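Local coordinates for ulvan Lyase-PL25 (Pseudoalteromonas sp. PLSV, PDB 5UAM), which degrades ulvan, the main cell-wall polysaccharide of green seaweeds of the order Ulvales, acting as a polysaccharide lyase, at residues A[45-49]-A[419-423]; A[211-216]-A[239-244]; A[136-142]-A[154-160]; A[315-319]-A[342-347]. One frame throughout, in Å; residues are numbered along the deposited sequence.

Contact 1: residues A[45-49]-A[419-423]; sequences AGIHK and IKDAI
Edge strand 46-49 is extended, and the loop 419-423 runs alongside it in the same sense, with CA-CA distances of 5.0 Å for Gly-46/Ile-419, 4.6 Å for Ile-47/Lys-420 and 5.4 Å for His-48/Asp-421. Ile-419 opens a type II turn that ends at Ala-422, whose N bonds to Ile-419 O at 3.1 Å; Ile-419 CG2 sits 3.7 Å from Ile-47 N. Lys-420 (phi/psi -63/129) makes a single backbone bridge, straddling Ile-47: its N donates to Gly-46 O at 3.1 Å, and its O accepts from His-48 N at 2.9 Å, almost linearly. Asp-421, at the left-handed corner of the turn (58/32), brings its O to 3.4 Å from His-48 CB, while one water joins Asp-421 OD2 (2.6 Å) to His-48 O (2.7 Å). Beyond Ala-422, Ile-423 in chi1 p lays CG2 over the face of the His-48 ring, 3.9 Å from its centroid. His-48 holds chi1 t, and its ND1 is bonded to Thr-53. Strand 46-49 edges one four-stranded sheet, and the loop joins strands 412-415 and 428-433 of another, so this is a seam between neighbouring blades of a beta-propeller.

Contact 2: residues A[211-216]-A[239-244]; sequences RRTDID and YHVCWD. With ZN (zinc ion), chain D.
This is a polar loop-to-strand contact at the outlying part of the propeller, between the turn 211-216, which leads from strand 204-211 into strand 217-227, and the end of strand 232-243, which supplies two zinc ligands. The backbones meet where Asp-216 and Asp-244 have CA atoms 5.8 Å apart and Asp-244 N donates to Asp-216 O at 3.0 Å. Arg-211 (chi1 to chi3 all m) curls back to give Asp-244 a two-pronged salt bridge, NH1 to OD1 2.9 Å and NH2 to OD2 2.8 Å. Arg-212 donates NH1 to Tyr-239 OH at 3.0 Å, an oxygen also bonded to Asp-219, while its NE and NH2 grip Asp-214 OD1 and OD2 at 2.9 and 2.8 Å. Between these, Ile-215 CD1 touches Val-241 CG1 (4.0 Å) and Trp-243 CH2 (3.8 Å). Zinc is bound by His-240 NE2 (2.0 Å) and Cys-242 SG (2.3 Å), with His-184 and His-254. Asp-244 also pairs with Arg-185, so two arginines share its charge at the end of this zinc-binding strand.

Contact 3: residues A[136-142]-A[154-160]; sequences GANKHAV and DLNNITP
Gly-136 leads into an extended run that becomes strand 139-143. At Ala-137, CB meets Pro-160 CB at 3.9 Å. Asn-138 N donates to Pro-160 O at 2.9 Å; its ND2, bonded to Asn-165, also reaches a water (2.9 Å) held by Thr-159 O (2.7 Å). The Lys-139 side chain lies by Asn-156, CB to OD1 3.3 Å. His-140, chi1 t, is the focus: its N donates to Asn-156 OD1 (2.9 Å), its O accepts from Leu-155 N (2.8 Å) and Asn-156 N (3.1 Å), and Leu-155 CD1 lies over its ring, 4.0 Å from the centroid. Ala-141 faces Asp-154 as an antiparallel non-hydrogen-bonded pair, CA-CA 4.5 Å, and Val-142 CG1 packs on Leu-155 CG at 3.7 Å. Segment 154-160 thus leaves the last strand of this four-stranded propeller blade, 152-154, for the next. His-140 ND1 donates to Asn-157 OD1 at 2.7 Å and NE2 is bonded to His-113, so both ring nitrogens are engaged and the imidazole is held in place.

Contact 4: residues A[315-319]-A[342-347]; sequences GQPHI and WNGNEW
A beta-hairpin turn of one propeller blade, joining strands 336-342 and 347-352, packs here against the start of the adjacent strand 317-324. The turn is built on Asn-343 (chi1 p), an Asx turn: OD1 accepts from Asn-345 N at 2.7 Å and Glu-346 N at 2.9 Å, and Asn-343 N bonds to Glu-346 O at 3.0 Å. Gly-344, at positive phi, carries the chain round. Strand pairing enters through Trp-342 N, which donates to Pro-317 O at 2.9 Å, the CA atoms 5.7 Å apart. Both tryptophans pack on the proline: Trp-342 (chi1 t) sets CB 3.8 Å from Pro-317 CD, and Trp-347 (chi1 m) swings its indole back so that CH2 lies 3.5 Å from Pro-317 CG. Phe-263 of strand 258-267 touches both Pro-317 and Ile-319, carrying the apolar layer toward the preceding blade. Gln-316, chi1 m and chi2 t, stretches over the turn, its CB 3.4 Å from Trp-342 O. Farther along the strand, Ile-319 CD1 rests 3.8 Å from Trp-347 CZ3.

How the contacts relate
From the N terminus, contact 1 opens first, at 45-49, and closes last, at 419-423, so its loop encloses the other three. Contact 3 (136-142 with 154-160), contact 2 (211-216 with 239-244) and contact 4 (315-319 with 342-347) open and close one after another; none cross. Contact 1 ties the sheet that mixes N- and C-terminal strands to the next blade. Contact 3 binds the exit of one blade to its own third strand, contact 2 the turn between strands 204-211 and 217-227 to the zinc-bearing strand, and contact 4 a hairpin to its neighbour within a blade. None touch: contacts 1 and 2 lie on opposite sides of the chain's centre, as do contacts 3 and 4.

Contact 1: residues A[45-49]-A[419-423]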
# COMPACT_ATOMS: atom_id res chain seq x y z
N ALA A 45 5.54 -4.95 0.06
CA ALA A 45 6.66 -4.70 -0.82
C ALA A 45 7.83 -5.63 -0.51
O ALA A 45 8.66 -5.88 -1.39
CB ALA A 45 7.11 -3.24 -0.72
N GLY A 46 7.91 -6.12 0.72
CA GLY A 46 8.94 -7.07 1.10
C GLY A 46 8.39 -8.04 2.11
O GLY A 46 7.40 -7.76 2.80
N ILE A 47 9.08 -9.18 2.22
CA ILE A 47 8.65 -10.31 3.04
C ILE A 47 9.89 -10.96 3.62
O ILE A 47 10.86 -11.20 2.90
CB ILE A 47 7.89 -11.36 2.21
CG1 ILE A 47 6.66 -10.73 1.55
CG2 ILE A 47 7.54 -12.56 3.08
CD1 ILE A 47 5.88 -11.67 0.65
N HIS A 48 9.86 -11.27 4.91
CA HIS A 48 10.93 -12.03 5.54
C HIS A 48 10.50 -13.48 5.69
O HIS A 48 9.41 -13.77 6.19
CB HIS A 48 11.26 -11.47 6.92
CG HIS A 48 12.39 -12.18 7.58
ND1 HIS A 48 13.70 -11.87 7.31
CD2 HIS A 48 12.41 -13.21 8.45
CE1 HIS A 48 14.49 -12.67 8.01
NE2 HIS A 48 13.73 -13.49 8.72
N LYS A 49 11.38 -14.41 5.31
CA LYS A 49 11.11 -15.82 5.53
C LYS A 49 12.43 -16.56 5.70
O LYS A 49 13.33 -16.41 4.88
CB LYS A 49 10.33 -16.43 4.37
CG LYS A 49 10.06 -17.92 4.56
CD LYS A 49 9.20 -18.49 3.47
CE LYS A 49 7.73 -18.19 3.68
NZ LYS A 49 7.13 -19.02 4.76
N ILE A 419 7.40 -4.64 6.40
CA ILE A 419 7.68 -5.92 5.78
C ILE A 419 6.94 -7.04 6.49
O ILE A 419 6.87 -7.09 7.73
CB ILE A 419 9.20 -6.12 5.79
CG1 ILE A 419 9.77 -5.17 4.74
CG2 ILE A 419 9.62 -7.57 5.55
CD1 ILE A 419 11.23 -5.11 4.73
N LYS A 420 6.38 -7.96 5.70
CA LYS A 420 5.66 -9.09 6.26
C LYS A 420 6.61 -9.96 7.08
O LYS A 420 7.66 -10.38 6.60
CB LYS A 420 5.01 -9.92 5.15
CG LYS A 420 4.33 -11.22 5.65
CD LYS A 420 3.67 -12.01 4.54
CE LYS A 420 3.25 -13.39 5.02
NZ LYS A 420 2.29 -13.32 6.15
N ASP A 421 6.21 -10.25 8.32
CA ASP A 421 7.01 -11.09 9.20
C ASP A 421 8.40 -10.51 9.44
O ASP A 421 9.37 -11.25 9.68
CB ASP A 421 7.07 -12.53 8.71
CG ASP A 421 5.71 -13.19 8.74
OD1 ASP A 421 4.91 -12.94 9.68
OD2 ASP A 421 5.40 -13.98 7.82
N ALA A 422 8.51 -9.18 9.42
CA ALA A 422 9.80 -8.53 9.58
C ALA A 422 10.47 -8.92 10.88
O ALA A 422 9.83 -9.15 11.92
CB ALA A 422 9.60 -7.03 9.58
N ILE A 423 11.80 -8.98 10.82
CA ILE A 423 12.65 -9.07 12.00
C ILE A 423 13.18 -7.66 12.29
O ILE A 423 13.13 -6.78 11.41
CB ILE A 423 13.77 -10.11 11.82
CG1 ILE A 423 14.66 -9.79 10.61
CG2 ILE A 423 13.15 -11.49 11.70
CD1 ILE A 423 15.92 -10.63 10.57
O HOH W 1 6.96 -14.84 5.87

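Contact 2: residues A[211-216]-A[239-244]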
# COMPACT_ATOMS: atom_id res chain seq x y z
N ARG A 211 -23.56 5.64 -9.45
CA ARG A 211 -23.94 7.05 -9.47
C ARG A 211 -24.60 7.42 -8.15
O ARG A 211 -25.41 6.66 -7.62
CB ARG A 211 -24.95 7.34 -10.58
CG ARG A 211 -24.53 7.00 -12.00
CD ARG A 211 -23.55 8.00 -12.60
NE ARG A 211 -23.87 9.40 -12.29
CZ ARG A 211 -23.11 10.43 -12.66
NH1 ARG A 211 -22.00 10.24 -13.37
NH2 ARG A 211 -23.47 11.66 -12.32
N ARG A 212 -24.27 8.60 -7.66
CA ARG A 212 -25.05 9.20 -6.59
C ARG A 212 -26.35 9.77 -7.12
O ARG A 212 -26.44 10.23 -8.27
CB ARG A 212 -24.25 10.30 -5.92
CG ARG A 212 -23.06 9.73 -5.24
CD ARG A 212 -22.32 10.73 -4.48
NE ARG A 212 -23.12 11.33 -3.41
CZ ARG A 212 -22.62 11.66 -2.22
NH1 ARG A 212 -21.35 11.42 -1.94
NH2 ARG A 212 -23.40 12.25 -1.32
N THR A 213 -27.38 9.74 -6.28
CA THR A 213 -28.67 10.29 -6.65
C THR A 213 -28.88 11.72 -6.17
O THR A 213 -29.89 12.33 -6.52
CB THR A 213 -29.80 9.41 -6.10
OG1 THR A 213 -29.70 9.35 -4.66
CG2 THR A 213 -29.70 8.00 -6.67
N ASP A 214 -27.95 12.27 -5.38
CA ASP A 214 -28.09 13.60 -4.81
C ASP A 214 -27.17 14.64 -5.41
O ASP A 214 -27.47 15.84 -5.33
CB ASP A 214 -27.84 13.55 -3.29
CG ASP A 214 -26.46 13.00 -2.94
OD1 ASP A 214 -25.97 12.04 -3.58
OD2 ASP A 214 -25.85 13.54 -1.99
N ILE A 215 -26.04 14.23 -6.01
CA ILE A 215 -25.07 15.12 -6.62
C ILE A 215 -24.54 14.46 -7.89
O ILE A 215 -24.71 13.26 -8.10
CB ILE A 215 -23.90 15.44 -5.67
CG1 ILE A 215 -23.17 14.16 -5.23
CG2 ILE A 215 -24.41 16.21 -4.45
CD1 ILE A 215 -21.91 14.43 -4.41
N ASP A 216 -23.88 15.26 -8.73
CA ASP A 216 -23.35 14.77 -10.01
C ASP A 216 -21.95 14.19 -9.81
O ASP A 216 -20.93 14.75 -10.20
CB ASP A 216 -23.34 15.90 -11.04
CG ASP A 216 -24.73 16.33 -11.45
OD1 ASP A 216 -25.63 15.47 -11.52
OD2 ASP A 216 -24.92 17.54 -11.70
N TYR A 239 -13.41 7.26 1.27
CA TYR A 239 -14.38 7.49 0.20
C TYR A 239 -13.92 8.63 -0.70
O TYR A 239 -13.55 9.70 -0.22
CB TYR A 239 -15.74 7.81 0.80
CG TYR A 239 -16.78 8.18 -0.24
CD1 TYR A 239 -17.43 7.21 -0.96
CD2 TYR A 239 -17.14 9.51 -0.45
CE1 TYR A 239 -18.39 7.55 -1.89
CE2 TYR A 239 -18.11 9.86 -1.38
CZ TYR A 239 -18.74 8.86 -2.10
OH TYR A 239 -19.69 9.21 -3.01
N HIS A 240 -13.97 8.40 -2.01
CA HIS A 240 -13.66 9.40 -3.02
C HIS A 240 -14.97 9.90 -3.63
O HIS A 240 -15.75 9.12 -4.19
CB HIS A 240 -12.73 8.78 -4.08
CG HIS A 240 -12.54 9.62 -5.30
ND1 HIS A 240 -12.23 10.96 -5.25
CD2 HIS A 240 -12.59 9.29 -6.61
CE1 HIS A 240 -12.11 11.42 -6.49
NE2 HIS A 240 -12.31 10.43 -7.33
N VAL A 241 -15.22 11.21 -3.50
CA VAL A 241 -16.30 11.89 -4.21
C VAL A 241 -15.79 12.09 -5.63
O VAL A 241 -14.99 12.99 -5.89
CB VAL A 241 -16.64 13.25 -3.58
CG1 VAL A 241 -17.93 13.80 -4.21
CG2 VAL A 241 -16.73 13.17 -2.05
N CYS A 242 -16.23 11.26 -6.56
CA CYS A 242 -15.69 11.27 -7.91
C CYS A 242 -16.62 12.12 -8.78
O CYS A 242 -17.59 11.65 -9.37
CB CYS A 242 -15.51 9.85 -8.43
SG CYS A 242 -14.63 9.81 -10.00
N TRP A 243 -16.29 13.41 -8.86
CA TRP A 243 -17.17 14.39 -9.49
C TRP A 243 -17.15 14.28 -11.00
O TRP A 243 -16.11 14.03 -11.61
CB TRP A 243 -16.70 15.80 -9.12
CG TRP A 243 -16.97 16.22 -7.71
CD1 TRP A 243 -16.07 16.25 -6.66
CD2 TRP A 243 -18.21 16.68 -7.18
NE1 TRP A 243 -16.69 16.71 -5.52
CE2 TRP A 243 -18.01 16.97 -5.81
CE3 TRP A 243 -19.49 16.86 -7.72
CZ2 TRP A 243 -19.03 17.46 -4.99
CZ3 TRP A 243 -20.50 17.35 -6.90
CH2 TRP A 243 -20.26 17.62 -5.55
N ASP A 244 -18.32 14.47 -11.61
CA ASP A 244 -18.40 14.64 -13.06
C ASP A 244 -17.68 15.93 -13.45
O ASP A 244 -17.59 16.88 -12.67
CB ASP A 244 -19.86 14.78 -13.51
CG ASP A 244 -20.66 13.50 -13.38
OD1 ASP A 244 -20.08 12.43 -13.09
OD2 ASP A 244 -21.89 13.57 -13.59
ZN ZN D . -12.50 10.38 -9.37

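Contact 3: residues A[136-142]-A[154-160]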
# COMPACT_ATOMS: atom_id res chain seq x y z
N GLY A 136 -2.45 0.53 -18.83
CA GLY A 136 -1.58 -0.41 -18.16
C GLY A 136 -2.33 -1.61 -17.63
O GLY A 136 -3.06 -1.52 -16.63
N ALA A 137 -2.11 -2.75 -18.27
CA ALA A 137 -2.69 -4.00 -17.84
C ALA A 137 -2.00 -4.51 -16.58
O ALA A 137 -0.76 -4.58 -16.52
CB ALA A 137 -2.53 -5.04 -18.94
N ASN A 138 -2.81 -4.90 -15.61
CA ASN A 138 -2.29 -5.49 -14.39
C ASN A 138 -1.75 -6.89 -14.67
O ASN A 138 -2.37 -7.68 -15.39
CB ASN A 138 -3.40 -5.52 -13.34
CG ASN A 138 -2.89 -5.40 -11.91
OD1 ASN A 138 -1.87 -4.74 -11.63
ND2 ASN A 138 -3.61 -6.03 -10.98
N LYS A 139 -0.61 -7.20 -14.08
CA LYS A 139 0.19 -8.36 -14.46
C LYS A 139 0.64 -9.14 -13.23
O LYS A 139 0.61 -8.67 -12.10
CB LYS A 139 1.42 -7.93 -15.26
CG LYS A 139 1.08 -7.43 -16.65
CD LYS A 139 2.28 -6.76 -17.32
CE LYS A 139 1.94 -6.32 -18.72
NZ LYS A 139 1.82 -7.50 -19.64
N HIS A 140 1.08 -10.38 -13.50
CA HIS A 140 1.43 -11.31 -12.43
C HIS A 140 2.59 -12.15 -12.95
O HIS A 140 2.43 -12.86 -13.95
CB HIS A 140 0.23 -12.18 -12.10
CG HIS A 140 0.48 -13.28 -11.13
ND1 HIS A 140 -0.39 -14.35 -11.00
CD2 HIS A 140 1.48 -13.50 -10.24
CE1 HIS A 140 0.07 -15.17 -10.07
NE2 HIS A 140 1.20 -14.67 -9.59
N ALA A 141 3.73 -12.05 -12.30
CA ALA A 141 4.91 -12.84 -12.61
C ALA A 141 5.19 -13.78 -11.45
O ALA A 141 4.84 -13.52 -10.30
CB ALA A 141 6.12 -11.95 -12.85
N VAL A 142 5.86 -14.89 -11.76
CA VAL A 142 6.21 -15.85 -10.72
C VAL A 142 7.64 -16.33 -10.95
O VAL A 142 8.10 -16.46 -12.08
CB VAL A 142 5.22 -17.04 -10.68
CG1 VAL A 142 5.33 -17.87 -11.92
CG2 VAL A 142 5.45 -17.88 -9.42
N ASP A 154 5.96 -15.09 -16.83
CA ASP A 154 4.68 -14.41 -16.80
C ASP A 154 3.55 -15.40 -16.58
O ASP A 154 3.49 -16.47 -17.21
CB ASP A 154 4.47 -13.70 -18.14
CG ASP A 154 5.58 -12.72 -18.46
OD1 ASP A 154 6.00 -11.99 -17.54
OD2 ASP A 154 6.07 -12.69 -19.62
N LEU A 155 2.60 -15.06 -15.72
CA LEU A 155 1.34 -15.81 -15.68
C LEU A 155 0.18 -15.01 -16.23
O LEU A 155 -0.67 -15.54 -16.93
CB LEU A 155 1.00 -16.24 -14.25
CG LEU A 155 2.04 -17.11 -13.55
CD1 LEU A 155 1.51 -17.59 -12.21
CD2 LEU A 155 2.43 -18.31 -14.42
N ASN A 156 0.22 -13.72 -16.01
CA ASN A 156 -0.87 -12.78 -16.19
C ASN A 156 -2.22 -13.47 -16.23
O ASN A 156 -2.89 -13.48 -17.27
CB ASN A 156 -0.56 -12.02 -17.47
CG ASN A 156 0.82 -11.40 -17.42
OD1 ASN A 156 1.31 -11.07 -16.33
ND2 ASN A 156 1.47 -11.24 -18.58
N ASN A 157 -2.62 -14.04 -15.09
CA ASN A 157 -3.82 -14.86 -14.95
C ASN A 157 -4.84 -14.19 -14.01
O ASN A 157 -5.73 -14.87 -13.46
CB ASN A 157 -3.46 -16.24 -14.41
CG ASN A 157 -2.79 -16.17 -13.05
OD1 ASN A 157 -2.46 -15.10 -12.58
ND2 ASN A 157 -2.56 -17.31 -12.43
N ILE A 158 -4.70 -12.89 -13.83
CA ILE A 158 -5.63 -12.04 -13.10
C ILE A 158 -6.22 -11.07 -14.10
O ILE A 158 -5.71 -10.92 -15.22
CB ILE A 158 -4.93 -11.29 -11.96
CG1 ILE A 158 -3.75 -10.45 -12.48
CG2 ILE A 158 -4.43 -12.31 -10.92
CD1 ILE A 158 -3.05 -9.64 -11.43
N THR A 159 -7.32 -10.42 -13.74
CA THR A 159 -7.90 -9.49 -14.70
C THR A 159 -6.89 -8.38 -15.02
O THR A 159 -6.19 -7.89 -14.13
CB THR A 159 -9.22 -8.89 -14.23
OG1 THR A 159 -9.66 -7.96 -15.23
CG2 THR A 159 -9.10 -8.15 -12.87
N PRO A 160 -6.81 -7.94 -16.28
CA PRO A 160 -5.93 -6.80 -16.57
C PRO A 160 -6.43 -5.49 -16.00
O PRO A 160 -5.65 -4.53 -15.89
CB PRO A 160 -5.92 -6.75 -18.10
CG PRO A 160 -7.22 -7.40 -18.50
CD PRO A 160 -7.42 -8.49 -17.49
O HOH W 2 -5.89 -7.70 -11.44
O HOH W 3 -2.96 -10.38 -15.82
O HOH W 4 3.84 -9.52 -19.42

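Contact 4: residues A[315-319]-A[342-347]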
# COMPACT_ATOMS: atom_id res chain seq x y z
N GLY A 315 -7.47 -7.73 19.77
CA GLY A 315 -8.26 -7.91 18.58
C GLY A 315 -8.94 -6.66 18.07
O GLY A 315 -9.73 -6.75 17.13
N GLN A 316 -8.65 -5.51 18.66
CA GLN A 316 -9.36 -4.29 18.31
C GLN A 316 -8.62 -3.56 17.20
O GLN A 316 -7.39 -3.46 17.23
CB GLN A 316 -9.43 -3.37 19.52
CG GLN A 316 -10.05 -4.03 20.76
CD GLN A 316 -9.98 -3.20 22.04
OE1 GLN A 316 -10.98 -3.08 22.76
NE2 GLN A 316 -8.81 -2.68 22.36
N PRO A 317 -9.33 -3.04 16.19
CA PRO A 317 -8.64 -2.37 15.09
C PRO A 317 -8.15 -0.96 15.41
O PRO A 317 -8.84 -0.16 16.05
CB PRO A 317 -9.70 -2.32 13.98
CG PRO A 317 -10.98 -2.29 14.72
CD PRO A 317 -10.76 -3.22 15.90
N HIS A 318 -6.96 -0.69 14.90
CA HIS A 318 -6.34 0.62 14.83
C HIS A 318 -6.16 0.97 13.36
O HIS A 318 -5.93 0.10 12.51
CB HIS A 318 -4.97 0.56 15.48
CG HIS A 318 -5.01 0.34 16.95
ND1 HIS A 318 -4.47 1.24 17.85
CD2 HIS A 318 -5.52 -0.67 17.69
CE1 HIS A 318 -4.65 0.79 19.07
NE2 HIS A 318 -5.28 -0.37 19.01
N ILE A 319 -6.26 2.26 13.07
CA ILE A 319 -6.25 2.76 11.70
C ILE A 319 -5.34 3.97 11.61
O ILE A 319 -5.42 4.89 12.44
CB ILE A 319 -7.67 3.15 11.26
CG1 ILE A 319 -8.59 1.93 11.26
CG2 ILE A 319 -7.66 3.81 9.89
CD1 ILE A 319 -10.05 2.26 11.00
N TRP A 342 -10.52 1.56 17.75
CA TRP A 342 -11.72 1.07 18.41
C TRP A 342 -11.36 0.67 19.84
O TRP A 342 -10.47 -0.15 20.04
CB TRP A 342 -12.21 -0.16 17.65
CG TRP A 342 -13.42 -0.85 18.24
CD1 TRP A 342 -13.44 -2.05 18.89
CD2 TRP A 342 -14.77 -0.38 18.21
NE1 TRP A 342 -14.72 -2.35 19.28
CE2 TRP A 342 -15.56 -1.35 18.86
CE3 TRP A 342 -15.39 0.75 17.68
CZ2 TRP A 342 -16.94 -1.20 19.01
CZ3 TRP A 342 -16.74 0.90 17.82
CH2 TRP A 342 -17.52 -0.08 18.47
N ASN A 343 -12.04 1.26 20.82
CA ASN A 343 -11.66 1.02 22.21
C ASN A 343 -12.48 -0.08 22.85
O ASN A 343 -12.36 -0.29 24.06
CB ASN A 343 -11.76 2.30 23.04
CG ASN A 343 -13.18 2.75 23.28
OD1 ASN A 343 -14.16 2.03 23.01
ND2 ASN A 343 -13.31 3.94 23.83
N GLY A 344 -13.30 -0.79 22.07
CA GLY A 344 -14.17 -1.82 22.54
C GLY A 344 -15.61 -1.39 22.59
O GLY A 344 -16.50 -2.24 22.56
N ASN A 345 -15.87 -0.08 22.63
CA ASN A 345 -17.23 0.42 22.65
C ASN A 345 -17.47 1.52 21.62
O ASN A 345 -18.61 1.69 21.17
CB ASN A 345 -17.60 0.94 24.04
CG ASN A 345 -17.56 -0.16 25.08
OD1 ASN A 345 -18.50 -0.93 25.21
ND2 ASN A 345 -16.44 -0.27 25.77
N GLU A 346 -16.43 2.26 21.26
CA GLU A 346 -16.57 3.35 20.31
C GLU A 346 -15.24 3.57 19.62
O GLU A 346 -14.19 3.15 20.09
CB GLU A 346 -17.04 4.64 20.99
CG GLU A 346 -16.07 5.19 22.03
CD GLU A 346 -16.64 5.23 23.45
OE1 GLU A 346 -17.89 5.23 23.61
OE2 GLU A 346 -15.84 5.26 24.42
N TRP A 347 -15.30 4.22 18.46
CA TRP A 347 -14.10 4.69 17.80
C TRP A 347 -13.64 5.99 18.43
O TRP A 347 -14.46 6.89 18.70
CB TRP A 347 -14.37 4.92 16.32
CG TRP A 347 -14.68 3.70 15.53
CD1 TRP A 347 -15.92 3.23 15.18
CD2 TRP A 347 -13.74 2.79 14.98
NE1 TRP A 347 -15.79 2.08 14.43
CE2 TRP A 347 -14.46 1.79 14.30
CE3 TRP A 347 -12.34 2.73 14.98
CZ2 TRP A 347 -13.82 0.74 13.63
CZ3 TRP A 347 -11.72 1.68 14.32
CH2 TRP A 347 -12.47 0.70 13.65
O HOH W 5 -8.97 -0.70 24.57